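Local structure of uncharacterized protein (Bacteroides uniformis ATCC 8492, 4Q68) at residues 45-50 and 69-74. The protein is probably an N-acetylmuramoyl-L-alanine amidase of the NlpC/P60 family, which would cut the bond between N-acetylmuramic acid and the peptide stem of peptidoglycan. Numbering follows the deposited sequence.
Sequences VEYVLA and DNLQKI
Ile74 pushes its side chain into the surface made by Glu46, Leu49 and Ala50, where the axes of 45-50 and 69-74, parts of helices 41-53 and 64-75, pass 8.7 Å apart, their N-to-C directions at 129°. At CB the residue forks: chi1 of -68° sets CG1 anti to the carbonyl carbon and CG2 anti to the backbone N, sending CG1 past Leu49 CD2 and CG2 alongside the aliphatic part of Glu46, 3.9 Å from Glu46 CG. The tip, CD1, settles against Leu49 CG and drops to 3.5 Å from the backbone N of Ala50. An alanine in place of Ile74 would probably leave a gap between Leu49, Ala50 and the Glu46 stem, with Leu49 freer to turn. One turn back, Leu71 continues the packing: its CD1 meets Glu46 CB at 3.8 Å, and CD2 touches Tyr47 CE1 at the ring edge, in the ring plane. Ala50 is small enough to let the backbones close in, its CB 3.6 Å from Leu71 N. Glu46 OE2 is hydrogen-bonded to Trp94 of helix 91-100. The segments thus meet through buried apolar packing without a polar bond between them, while a salt bridge from Glu46 OE1 to Arg75, next after Ile74, adds a charged link between the same two helices.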
loop_
_atom_site.group_PDB
_atom_site.type_symbol
_atom_site.label_atom_id
_atom_site.label_comp_id
_atom_site.label_asym_id
_atom_site.label_seq_id
_atom_site.Cartn_x
_atom_site.Cartn_y
_atom_site.Cartn_z
ATOM N N VAL A 45 2.599 -3.314 -5.084
ATOM C CA VAL A 45 3.050 -1.935 -4.952
ATOM C C VAL A 45 4.494 -1.868 -4.436
ATOM O O VAL A 45 5.302 -1.075 -4.919
ATOM C CB VAL A 45 2.078 -1.123 -4.071
ATOM C CG1 VAL A 45 2.669 0.238 -3.708
ATOM C CG2 VAL A 45 0.738 -0.964 -4.784
ATOM N N GLU A 46 4.814 -2.691 -3.448
ATOM C CA GLU A 46 6.170 -2.706 -2.910
ATOM C C GLU A 46 7.195 -3.069 -3.975
ATOM O O GLU A 46 8.239 -2.422 -4.070
ATOM C CB GLU A 46 6.275 -3.661 -1.722
ATOM C CG GLU A 46 5.485 -3.185 -0.529
ATOM C CD GLU A 46 5.667 -4.025 0.709
ATOM O OE1 GLU A 46 5.742 -5.275 0.571
ATOM O OE2 GLU A 46 5.741 -3.424 1.817
ATOM N N TYR A 47 6.929 -4.100 -4.773
ATOM C CA TYR A 47 7.890 -4.492 -5.805
ATOM C C TYR A 47 8.026 -3.413 -6.876
ATOM O O TYR A 47 9.132 -3.165 -7.370
ATOM C CB TYR A 47 7.504 -5.811 -6.486
ATOM C CG TYR A 47 7.413 -7.013 -5.560
ATOM C CD1 TYR A 47 8.359 -7.254 -4.575
ATOM C CD2 TYR A 47 6.357 -7.909 -5.683
ATOM C CE1 TYR A 47 8.260 -8.367 -3.744
ATOM C CE2 TYR A 47 6.234 -9.005 -4.852
ATOM C CZ TYR A 47 7.183 -9.236 -3.875
ATOM O OH TYR A 47 7.086 -10.310 -3.008
ATOM N N VAL A 48 6.918 -2.795 -7.262
ATOM C CA VAL A 48 6.966 -1.753 -8.273
ATOM C C VAL A 48 7.753 -0.544 -7.768
ATOM O O VAL A 48 8.609 0.003 -8.476
ATOM C CB VAL A 48 5.550 -1.364 -8.723
ATOM C CG1 VAL A 48 5.586 -0.155 -9.632
ATOM C CG2 VAL A 48 4.894 -2.547 -9.454
ATOM N N LEU A 49 7.469 -0.108 -6.548
ATOM C CA LEU A 49 8.187 1.014 -5.959
ATOM C C LEU A 49 9.669 0.680 -5.801
ATOM O O LEU A 49 10.533 1.506 -6.103
ATOM C CB LEU A 49 7.550 1.383 -4.615
ATOM C CG LEU A 49 8.179 2.556 -3.858
ATOM C CD1 LEU A 49 8.164 3.857 -4.650
ATOM C CD2 LEU A 49 7.471 2.735 -2.530
ATOM N N ALA A 50 9.984 -0.524 -5.336
ATOM C CA ALA A 50 11.401 -0.922 -5.152
ATOM C C ALA A 50 12.140 -0.895 -6.474
ATOM O O ALA A 50 13.257 -0.403 -6.551
ATOM C CB ALA A 50 11.488 -2.288 -4.521
ATOM N N ASP A 69 17.643 -4.190 -1.480
ATOM C CA ASP A 69 17.849 -3.157 -0.460
ATOM C C ASP A 69 16.706 -2.134 -0.454
ATOM O O ASP A 69 16.256 -1.702 0.611
ATOM C CB ASP A 69 19.179 -2.442 -0.664
ATOM C CG ASP A 69 20.389 -3.286 -0.246
ATOM O OD1 ASP A 69 20.237 -4.323 0.439
ATOM O OD2 ASP A 69 21.493 -2.868 -0.610
ATOM N N ASN A 70 16.238 -1.739 -1.631
ATOM C CA ASN A 70 15.104 -0.822 -1.700
ATOM C C ASN A 70 13.828 -1.472 -1.208
ATOM O O ASN A 70 13.061 -0.850 -0.470
ATOM C CB ASN A 70 14.954 -0.263 -3.107
ATOM C CG ASN A 70 15.964 0.811 -3.376
ATOM O OD1 ASN A 70 16.264 1.612 -2.491
ATOM N ND2 ASN A 70 16.519 0.825 -4.570
ATOM N N LEU A 71 13.587 -2.722 -1.570
ATOM C CA LEU A 71 12.417 -3.432 -1.077
ATOM C C LEU A 71 12.434 -3.489 0.445
ATOM O O LEU A 71 11.404 -3.280 1.093
ATOM C CB LEU A 71 12.333 -4.829 -1.680
ATOM C CG LEU A 71 11.139 -5.655 -1.230
ATOM C CD1 LEU A 71 9.835 -5.018 -1.659
ATOM C CD2 LEU A 71 11.260 -7.068 -1.755
ATOM N N GLN A 72 13.597 -3.784 1.019
ATOM C CA GLN A 72 13.729 -3.862 2.463
ATOM C C GLN A 72 13.418 -2.517 3.128
ATOM O O GLN A 72 12.777 -2.475 4.179
ATOM C CB GLN A 72 15.116 -4.342 2.810
ATOM C CG GLN A 72 15.360 -4.572 4.281
ATOM C CD GLN A 72 16.724 -5.175 4.506
ATOM O OE1 GLN A 72 17.125 -6.073 3.766
ATOM N NE2 GLN A 72 17.450 -4.680 5.501
ATOM N N LYS A 73 13.877 -1.427 2.522
ATOM C CA LYS A 73 13.622 -0.123 3.121
ATOM C C LYS A 73 12.158 0.300 3.012
ATOM O O LYS A 73 11.694 1.070 3.850
ATOM C CB LYS A 73 14.591 0.949 2.647
ATOM C CG LYS A 73 14.213 1.748 1.448
ATOM C CD LYS A 73 15.261 2.835 1.214
ATOM C CE LYS A 73 14.972 3.649 -0.013
ATOM N NZ LYS A 73 15.929 4.798 -0.098
ATOM N N ILE A 74 11.427 -0.231 2.039
ATOM C CA ILE A 74 9.999 0.004 1.878
ATOM C C ILE A 74 9.181 -0.848 2.839
ATOM O O ILE A 74 8.195 -0.392 3.415
ATOM C CB ILE A 74 9.593 -0.309 0.417
ATOM C CG1 ILE A 74 10.204 0.707 -0.536
ATOM C CG2 ILE A 74 8.077 -0.348 0.255
ATOM C CD1 ILE A 74 10.261 0.221 -1.967
#